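Local coordinates for protein cellulase (Xanthomonas axonopodis pv. citri, PDB 4W7W) that probably hydrolyses beta-1,4-glucosidic bonds of cellulose as a glycoside hydrolase family 5 enzyme and binds cello-oligosaccharides in a cleft of its (beta/alpha)8 barrel, at residues A[89-94]-A[139-144]. Sequence-based numbering, arbitrary orientation.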
ATOM      1  N   GLY A  89      12.284  13.474  -8.500  1.00  7.87           N
ATOM      2  CA  GLY A  89      12.646  14.511  -7.555  1.00  7.80           C
ATOM      3  C   GLY A  89      11.590  14.737  -6.490  1.00  7.38           C
ATOM      4  O   GLY A  89      11.909  14.950  -5.332  1.00  7.88           O
ATOM      5  N   LEU A  90      10.322  14.678  -6.886  1.00  7.05           N
ATOM      6  CA  LEU A  90       9.226  14.824  -5.939  1.00  6.84           C
ATOM      7  C   LEU A  90       9.235  13.685  -4.937  1.00  6.44           C
ATOM      8  O   LEU A  90       9.029  13.891  -3.734  1.00  6.76           O
ATOM      9  CB  LEU A  90       7.892  14.901  -6.685  1.00  7.28           C
ATOM     10  CG  LEU A  90       7.684  16.220  -7.442  1.00  8.12           C
ATOM     11  CD1 LEU A  90       6.617  16.081  -8.514  1.00  8.69           C
ATOM     12  CD2 LEU A  90       7.317  17.349  -6.485  1.00  9.80           C
ATOM     13  N   ILE A  91       9.465  12.454  -5.417  1.00  6.54           N
ATOM     14  CA  ILE A  91       9.538  11.301  -4.527  1.00  6.41           C
ATOM     15  C   ILE A  91      10.707  11.482  -3.564  1.00  6.28           C
ATOM     16  O   ILE A  91      10.569  11.246  -2.370  1.00  6.79           O
ATOM     17  CB  ILE A  91       9.645   9.987  -5.322  1.00  6.67           C
ATOM     18  CG1 ILE A  91       8.362   9.749  -6.131  1.00  7.01           C
ATOM     19  CG2 ILE A  91       9.927   8.820  -4.405  1.00  7.65           C
ATOM     20  CD1 ILE A  91       8.481   8.704  -7.218  1.00  7.48           C
ATOM     21  N   LYS A  92      11.864  11.879  -4.083  1.00  6.65           N
ATOM     22  CA  LYS A  92      13.040  12.068  -3.234  1.00  7.18           C
ATOM     23  C   LYS A  92      12.843  13.172  -2.202  1.00  6.98           C
ATOM     24  O   LYS A  92      13.355  13.078  -1.092  1.00  7.36           O
ATOM     25  CB  LYS A  92      14.287  12.317  -4.098  1.00  7.69           C
ATOM     26  CG  LYS A  92      14.722  11.051  -4.818  1.00  9.61           C
ATOM     27  CD  LYS A  92      15.969  11.221  -5.647  1.00 13.72           C
ATOM     28  CE  LYS A  92      16.414   9.869  -6.177  1.00 16.35           C
ATOM     29  NZ  LYS A  92      17.762   9.911  -6.792  1.00 24.54           N
ATOM     30  N   LYS A  93      12.078  14.208  -2.547  1.00  7.18           N
ATOM     31  CA  LYS A  93      11.753  15.259  -1.599  1.00  8.03           C
ATOM     32  C   LYS A  93      10.866  14.722  -0.466  1.00  6.99           C
ATOM     33  O   LYS A  93      11.090  15.029   0.715  1.00  7.63           O
ATOM     34  CB  LYS A  93      11.091  16.419  -2.349  1.00  8.90           C
ATOM     35  CG  LYS A  93      10.670  17.589  -1.504  1.00 11.15           C
ATOM     36  CD  LYS A  93      10.172  18.742  -2.375  1.00 13.70           C
ATOM     37  CE  LYS A  93       9.564  19.865  -1.562  1.00 16.90           C
ATOM     38  NZ  LYS A  93       8.777  20.768  -2.438  1.00 21.60           N
ATOM     39  N   SER A  94       9.878  13.898  -0.802  1.00  6.68           N
ATOM     40  CA  SER A  94       9.097  13.224   0.231  1.00  7.13           C
ATOM     41  C   SER A  94       9.969  12.332   1.114  1.00  6.73           C
ATOM     42  O   SER A  94       9.767  12.268   2.325  1.00  7.14           O
ATOM     43  CB  SER A  94       7.958  12.399  -0.382  1.00  7.13           C
ATOM     44  OG  SER A  94       6.998  13.227  -1.011  1.00  8.57           O
ATOM     45  N   LEU A 139      17.441   0.817  -8.350  1.00  7.29           N
ATOM     46  CA  LEU A 139      18.739   1.462  -8.544  1.00  7.72           C
ATOM     47  C   LEU A 139      18.791   2.822  -7.868  1.00  8.35           C
ATOM     48  O   LEU A 139      19.841   3.211  -7.365  1.00 10.54           O
ATOM     49  CB  LEU A 139      19.072   1.585 -10.030  1.00  8.14           C
ATOM     50  CG  LEU A 139      19.456   0.269 -10.713  1.00  9.11           C
ATOM     51  CD1 LEU A 139      19.442   0.418 -12.227  1.00 10.19           C
ATOM     52  CD2 LEU A 139      20.809  -0.249 -10.256  1.00 10.01           C
ATOM     53  N   GLU A 140      17.671   3.535  -7.846  1.00  7.62           N
ATOM     54  CA  GLU A 140      17.628   4.846  -7.209  1.00  8.16           C
ATOM     55  C   GLU A 140      17.663   4.780  -5.688  1.00  9.38           C
ATOM     56  O   GLU A 140      18.234   5.650  -5.044  1.00 11.97           O
ATOM     57  CB  GLU A 140      16.381   5.616  -7.613  1.00  9.64           C
ATOM     58  CG  GLU A 140      16.271   5.951  -9.070  1.00 11.41           C
ATOM     59  CD  GLU A 140      17.332   6.902  -9.551  1.00 13.30           C
ATOM     60  OE1 GLU A 140      17.901   7.698  -8.741  1.00 13.57           O
ATOM     61  OE2 GLU A 140      17.584   6.860 -10.782  1.00 16.18           O
ATOM     62  N   PHE A 141      17.015   3.766  -5.111  1.00  8.22           N
ATOM     63  CA  PHE A 141      16.724   3.741  -3.675  1.00  8.83           C
ATOM     64  C   PHE A 141      17.388   2.593  -2.927  1.00  9.18           C
ATOM     65  O   PHE A 141      17.151   2.424  -1.731  1.00 10.26           O
ATOM     66  CB  PHE A 141      15.205   3.738  -3.454  1.00  8.63           C
ATOM     67  CG  PHE A 141      14.551   5.003  -3.924  1.00  8.54           C
ATOM     68  CD1 PHE A 141      14.799   6.219  -3.285  1.00 10.57           C
ATOM     69  CD2 PHE A 141      13.747   5.007  -5.047  1.00  8.66           C
ATOM     70  CE1 PHE A 141      14.246   7.390  -3.751  1.00 11.04           C
ATOM     71  CE2 PHE A 141      13.169   6.182  -5.513  1.00  9.11           C
ATOM     72  CZ  PHE A 141      13.412   7.371  -4.851  1.00 10.20           C
ATOM     73  N   LYS A 142      18.248   1.835  -3.596  1.00  9.96           N
ATOM     74  CA  LYS A 142      18.848   0.672  -2.949  1.00 12.19           C
ATOM     75  C   LYS A 142      19.639   1.030  -1.702  1.00 12.59           C
ATOM     76  O   LYS A 142      19.659   0.249  -0.758  1.00 17.25           O
ATOM     77  CB  LYS A 142      19.695  -0.151  -3.902  1.00 13.73           C
ATOM     78  CG  LYS A 142      20.769   0.634  -4.591  1.00 13.68           C
ATOM     79  CD  LYS A 142      21.595  -0.273  -5.494  1.00 17.75           C
ATOM     80  CE  LYS A 142      22.563  -1.118  -4.689  1.00 21.28           C
ATOM     81  NZ  LYS A 142      23.753  -0.334  -4.278  1.00 30.44           N
ATOM     82  N   ASP A 143      20.254   2.205  -1.677  1.00 13.83           N
ATOM     83  CA  ASP A 143      21.011   2.624  -0.502  1.00 17.65           C
ATOM     84  C   ASP A 143      20.223   3.483   0.494  1.00 18.04           C
ATOM     85  O   ASP A 143      20.815   4.124   1.361  0.50 15.55           O
ATOM     86  CB  ASP A 143      22.299   3.313  -0.956  1.00 20.88           C
ATOM     87  CG  ASP A 143      23.146   2.428  -1.860  1.00 26.39           C
ATOM     88  OD1 ASP A 143      23.227   1.207  -1.602  1.00 33.18           O
ATOM     89  OD2 ASP A 143      23.730   2.951  -2.831  1.00 34.95           O
ATOM     90  N   ASP A 144      18.893   3.442   0.407  1.00 17.64           N
ATOM     91  CA  ASP A 144      18.011   4.149   1.335  1.00 14.66           C
ATOM     92  C   ASP A 144      17.244   3.127   2.246  1.00 15.00           C
ATOM     93  O   ASP A 144      16.236   2.566   1.836  1.00 15.26           O
ATOM     94  CB  ASP A 144      17.063   5.071   0.537  1.00 18.92           C
ATOM     95  CG  ASP A 144      17.804   6.176  -0.287  1.00 21.33           C
ATOM     96  OD1 ASP A 144      18.620   6.941   0.266  1.00 25.16           O
ATOM     97  OD2 ASP A 144      17.546   6.319  -1.506  1.00 20.84           O
TER
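Ile91 opens the contact with one methyl branch, CG2, which lies 3.8 Å from CZ of the Phe141 ring, the two side chains crossing at about a right angle. With chi1 at -65°, Ile91 CG2 stands opposite the backbone nitrogen and is the branch turned to the ring. Both residues are buried, and both touch Leu107 of barrel strand 104-109. One residue further along, Lys92 makes two kinds of contact with a single chain. Lys92 CG lies 3.8 Å from Phe141 CE1, and the aliphatic part passes the ring on a slant. From there the chain runs fully extended, carrying the ammonium beyond the phenyl group to Glu140, where Lys92 NZ donates a hydrogen bond to Glu140 OE1 at 3.0 Å and completes a salt bridge, meeting the oxygen nearly along its C-O axis. Asp144 OD2 stands 6.4 Å from Lys92 NZ, too far for a direct bond, though its opposite charge may steady the ammonium.

Such layering of charge over hydrocarbon illustrates how neighbouring outer helices associate in a (beta/alpha)8 barrel, the fold of family 5 cellulases: helix 85-100 and the C-terminal end of helix 127-141 are successive outer helices, with strand 104-109 of the barrel between them in sequence. The backbones stay apart, with Lys92 CA 9.1 Å from Phe141 CA, and side chains bridge the gap. Glu140 bends at its second torsion (chi2 -65°), which turns its carboxylate to the lysine, while Glu140 CB covers one face of the Phe141 ring near its margin, 3.7 Å from the ring plane. Leu88 and Leu95 of helix 85-100, together with Val147 and Phe149 of strand 147-150, add further apolar contacts to that ring.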